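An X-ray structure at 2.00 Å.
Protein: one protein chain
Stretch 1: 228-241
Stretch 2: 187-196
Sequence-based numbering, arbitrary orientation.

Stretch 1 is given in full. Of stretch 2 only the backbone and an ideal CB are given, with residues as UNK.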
# COMPACT_ATOMS: atom_id res chain seq x y z
N GLN A 228 7.26 -16.77 8.18
CA GLN A 228 7.50 -16.96 9.60
C GLN A 228 7.26 -15.69 10.41
O GLN A 228 6.61 -15.73 11.45
CB GLN A 228 8.91 -17.48 9.84
CG GLN A 228 9.12 -18.90 9.34
CD GLN A 228 10.55 -19.35 9.49
OE1 GLN A 228 11.45 -18.83 8.84
NE2 GLN A 228 10.77 -20.32 10.37
N TYR A 229 7.77 -14.56 9.92
CA TYR A 229 7.58 -13.28 10.60
C TYR A 229 6.10 -12.93 10.75
O TYR A 229 5.67 -12.50 11.81
CB TYR A 229 8.26 -12.15 9.82
CG TYR A 229 9.69 -11.86 10.21
CD1 TYR A 229 9.98 -11.19 11.40
CD2 TYR A 229 10.75 -12.23 9.38
CE1 TYR A 229 11.29 -10.89 11.75
CE2 TYR A 229 12.07 -11.93 9.72
CZ TYR A 229 12.33 -11.26 10.91
OH TYR A 229 13.63 -10.95 11.26
N ALA A 230 5.35 -13.11 9.66
CA ALA A 230 3.92 -12.81 9.63
C ALA A 230 3.14 -13.67 10.61
O ALA A 230 2.21 -13.19 11.26
CB ALA A 230 3.38 -12.99 8.21
N ALA A 231 3.52 -14.94 10.70
CA ALA A 231 2.86 -15.87 11.61
C ALA A 231 3.06 -15.44 13.07
O ALA A 231 2.19 -15.66 13.91
CB ALA A 231 3.40 -17.27 11.40
N ALA A 232 4.19 -14.80 13.35
CA ALA A 232 4.46 -14.34 14.71
C ALA A 232 3.85 -12.97 14.99
O ALA A 232 3.21 -12.78 16.02
CB ALA A 232 5.97 -14.27 14.94
N LEU A 233 3.98 -12.06 14.02
CA LEU A 233 3.53 -10.68 14.14
C LEU A 233 2.09 -10.25 13.88
O LEU A 233 1.55 -9.43 14.64
CB LEU A 233 4.46 -9.78 13.34
CG LEU A 233 5.88 -9.69 13.90
CD1 LEU A 233 6.84 -9.18 12.86
CD2 LEU A 233 5.86 -8.80 15.12
N ASN A 234 1.47 -10.74 12.81
CA ASN A 234 0.11 -10.33 12.47
C ASN A 234 -0.89 -10.45 13.62
O ASN A 234 -1.70 -9.56 13.83
CB ASN A 234 -0.41 -11.09 11.25
CG ASN A 234 0.31 -10.69 9.97
OD1 ASN A 234 1.13 -9.78 9.96
ND2 ASN A 234 -0.01 -11.38 8.88
N ASN A 235 -0.81 -11.55 14.37
CA ASN A 235 -1.70 -11.77 15.50
C ASN A 235 -1.44 -10.79 16.64
O ASN A 235 -2.37 -10.28 17.27
CB ASN A 235 -1.56 -13.21 16.00
CG ASN A 235 -2.83 -14.00 15.80
OD1 ASN A 235 -3.55 -14.28 16.75
ND2 ASN A 235 -3.11 -14.35 14.55
N LYS A 236 -0.16 -10.54 16.92
CA LYS A 236 0.23 -9.63 17.97
C LYS A 236 -0.28 -8.24 17.64
O LYS A 236 -0.83 -7.55 18.51
CB LYS A 236 1.75 -9.61 18.14
CG LYS A 236 2.30 -10.90 18.70
CD LYS A 236 3.83 -10.93 18.71
CE LYS A 236 4.41 -9.91 19.67
NZ LYS A 236 3.91 -10.14 21.05
N VAL A 237 -0.13 -7.85 16.38
CA VAL A 237 -0.59 -6.54 15.92
C VAL A 237 -2.12 -6.47 15.95
O VAL A 237 -2.70 -5.43 16.27
CB VAL A 237 -0.07 -6.23 14.50
CG1 VAL A 237 -0.68 -4.94 13.97
CG2 VAL A 237 1.45 -6.11 14.52
N GLU A 238 -2.77 -7.58 15.63
CA GLU A 238 -4.23 -7.63 15.63
C GLU A 238 -4.81 -7.38 17.03
O GLU A 238 -5.79 -6.66 17.17
CB GLU A 238 -4.70 -8.98 15.11
CG GLU A 238 -6.20 -9.07 14.91
CD GLU A 238 -6.65 -10.44 14.42
OE1 GLU A 238 -5.80 -11.23 13.95
OE2 GLU A 238 -7.86 -10.71 14.50
N GLN A 239 -4.19 -7.98 18.04
CA GLN A 239 -4.63 -7.82 19.43
C GLN A 239 -4.38 -6.41 19.93
O GLN A 239 -5.15 -5.88 20.73
CB GLN A 239 -3.90 -8.80 20.33
CG GLN A 239 -4.38 -10.22 20.20
CD GLN A 239 -3.49 -11.19 20.95
OE1 GLN A 239 -2.96 -10.86 22.01
NE2 GLN A 239 -3.31 -12.38 20.39
N PHE A 240 -3.29 -5.82 19.46
CA PHE A 240 -2.92 -4.46 19.84
C PHE A 240 -3.96 -3.48 19.30
O PHE A 240 -4.37 -2.56 20.01
CB PHE A 240 -1.54 -4.13 19.28
CG PHE A 240 -1.12 -2.72 19.52
CD1 PHE A 240 -0.83 -2.27 20.80
CD2 PHE A 240 -1.01 -1.83 18.45
CE1 PHE A 240 -0.42 -0.96 21.02
CE2 PHE A 240 -0.60 -0.51 18.66
CZ PHE A 240 -0.31 -0.08 19.95
N VAL A 241 -4.39 -3.69 18.06
CA VAL A 241 -5.39 -2.85 17.41
C VAL A 241 -6.74 -3.01 18.10
O VAL A 241 -7.47 -2.04 18.28
CB VAL A 241 -5.51 -3.18 15.91
CG1 VAL A 241 -6.56 -2.29 15.26
CG2 VAL A 241 -4.17 -3.01 15.23
N UNK A 187 15.29 -5.42 7.44
CA UNK A 187 16.54 -6.17 7.54
C UNK A 187 16.79 -6.99 8.82
O UNK A 187 17.49 -6.55 9.73
CB UNK A 187 17.69 -5.18 7.38
N UNK A 188 16.22 -8.19 8.84
CA UNK A 188 16.37 -9.11 9.95
C UNK A 188 16.23 -8.65 11.39
O UNK A 188 17.10 -8.95 12.20
CB UNK A 188 17.76 -9.74 9.82
N UNK A 189 15.16 -7.92 11.74
CA UNK A 189 15.03 -7.49 13.14
C UNK A 189 14.47 -8.64 13.97
O UNK A 189 13.90 -9.58 13.42
CB UNK A 189 14.13 -6.26 13.26
N UNK A 190 14.68 -8.61 15.28
CA UNK A 190 14.11 -9.65 16.14
C UNK A 190 12.62 -9.36 16.22
O UNK A 190 12.19 -8.22 16.03
CB UNK A 190 14.76 -9.68 17.53
N UNK A 191 11.81 -10.38 16.46
CA UNK A 191 10.37 -10.20 16.56
C UNK A 191 10.01 -9.16 17.63
O UNK A 191 9.16 -8.31 17.39
CB UNK A 191 9.70 -11.54 16.87
N UNK A 192 10.69 -9.21 18.78
CA UNK A 192 10.45 -8.27 19.88
C UNK A 192 10.72 -6.82 19.46
O UNK A 192 9.88 -5.95 19.66
CB UNK A 192 11.33 -8.63 21.08
N UNK A 193 11.86 -6.59 18.82
CA UNK A 193 12.21 -5.25 18.37
C UNK A 193 11.25 -4.75 17.29
O UNK A 193 10.78 -3.62 17.35
CB UNK A 193 13.65 -5.23 17.84
N UNK A 194 10.97 -5.60 16.30
CA UNK A 194 10.07 -5.24 15.21
C UNK A 194 8.69 -4.88 15.74
O UNK A 194 8.05 -3.94 15.25
CB UNK A 194 9.96 -6.39 14.20
N UNK A 195 8.23 -5.61 16.76
CA UNK A 195 6.92 -5.34 17.33
C UNK A 195 6.91 -3.96 18.00
O UNK A 195 5.95 -3.20 17.87
CB UNK A 195 6.54 -6.43 18.33
N UNK A 196 8.00 -3.65 18.71
CA UNK A 196 8.12 -2.36 19.39
C UNK A 196 8.01 -1.22 18.38
O UNK A 196 7.25 -0.27 18.60
CB UNK A 196 9.44 -2.27 20.15

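Stretch 1 is one continuous helix, and from position 191 onward stretch 2 is also helical, its axis inclined at 42° to the first with a closest approach of 10.6 Å.

At position 187 CA-to-CB points away and nothing of stretch 1 lies within reach, so almost any polar residue would do. The deposited residue is Asn 187, which makes no contact across the pair.

Position 188 has phi/psi of 46/49. Positive phi favours glycine, with asparagine or aspartate the usual alternatives. The ideal CB would lie 4.5 Å from Tyr 229 OH, so the backbone is the stronger argument. Gly 188 is found, its C atom 3.5 Å from Tyr 229 OH.

Position 189 turns its CA-to-CB bond sideways, and what stretch 1 offers is the hydroxyl of Tyr 229. The backbone answers it, whatever the side chain: Tyr 229 OH donates a hydrogen bond to the carbonyl O of 189 at 2.6 Å, the acceptor lying at the edge of the ring, near its plane. Many residues, proline included, fit the backbone angles. Pro 189 is deposited; its CD packs 4.3 Å from Tyr 229 CZ, and its N, lacking a hydrogen, makes no bond to the hydroxyl.

Position 190 points away from stretch 1 and immediately precedes the helix, where free backbone NH groups call for an acceptor: serine, threonine, aspartate or asparagine. Ser 190 caps the helix, with the backbone N of 193 donating to Ser 190 OG at 3.2 Å.

At position 191 CB looks sideways, 5.0 Å from both Ala 232 CB and Leu 233 CD2. A medium aliphatic residue, such as valine, isoleucine or leucine, could close these gaps. Val 191 does so: its CG1 lies 4.0 Å from Leu 233 CD2 and 4.3 Å from Ala 232 CB, while its CG2 approaches Tyr 229 CD1 at 4.4 Å.

Positions 192 and 193 have nothing of stretch 1 near CB and suit polar residues. Lys 192 points away; Thr 193 adds a bond from its OG1 to Ser 190 OG at 2.9 Å.

Position 194 points toward stretch 1, its ideal CB 4.4 Å from Leu 233 CD1. An aliphatic residue would suit, as would a long chain whose methylenes pack before its polar end departs. Lys 194 takes the second course: CG lies 3.8 Å from Leu 233 CD1, and the end leads away.

Position 195 points toward stretch 1, its ideal CB 4.1 Å from Leu 233 CD2 and 4.3 Å from Lys 236 CE, with Val 237 and Phe 240 farther along. A large apolar residue fits, and an aromatic can also receive the lysine. Phe 195 has the largest contact area here. Lys 236 NZ sits 4.4 Å from the centroid of the Phe 195 ring, a cation-pi contact over one face, while Phe 195 CE1 reaches Val 237 CG2 at 4.1 Å.

Position 196 is out of reach of stretch 1, so many polar or charged residues would suit; Lys 196 makes no contact there.

Stretch 2 (187-196) NGPSVKTKFK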
# COMPACT_ATOMS: atom_id res chain seq x y z
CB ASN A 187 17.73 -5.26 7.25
CG ASN A 187 18.95 -6.01 6.74
OD1 ASN A 187 18.84 -7.15 6.27
ND2 ASN A 187 20.11 -5.38 6.81
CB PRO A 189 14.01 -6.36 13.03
CG PRO A 189 13.11 -6.85 11.96
CD PRO A 189 14.07 -7.36 10.92
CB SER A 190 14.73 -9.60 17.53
OG SER A 190 14.46 -8.36 18.15
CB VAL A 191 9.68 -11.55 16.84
CG1 VAL A 191 8.20 -11.36 17.13
CG2 VAL A 191 9.87 -12.48 15.65
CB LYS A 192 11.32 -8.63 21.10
CG LYS A 192 10.56 -9.23 22.30
CD LYS A 192 9.97 -8.15 23.25
CE LYS A 192 9.11 -8.74 24.40
NZ LYS A 192 8.34 -7.73 25.21
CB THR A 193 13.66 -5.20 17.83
OG1 THR A 193 14.56 -5.54 18.89
CG2 THR A 193 14.00 -3.82 17.29
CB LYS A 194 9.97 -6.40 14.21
CG LYS A 194 9.09 -6.12 13.00
CD LYS A 194 9.64 -5.02 12.10
CE LYS A 194 8.76 -4.84 10.86
NZ LYS A 194 9.25 -3.80 9.91
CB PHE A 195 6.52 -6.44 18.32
CG PHE A 195 5.11 -6.31 18.82
CD1 PHE A 195 4.05 -6.26 17.93
CD2 PHE A 195 4.85 -6.20 20.18
CE1 PHE A 195 2.74 -6.11 18.38
CE2 PHE A 195 3.53 -6.05 20.64
CZ PHE A 195 2.48 -6.00 19.73
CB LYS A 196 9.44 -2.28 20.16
CG LYS A 196 9.32 -2.72 21.63
CD LYS A 196 10.68 -3.00 22.29
CE LYS A 196 11.64 -1.81 22.21
NZ LYS A 196 11.20 -0.63 23.03
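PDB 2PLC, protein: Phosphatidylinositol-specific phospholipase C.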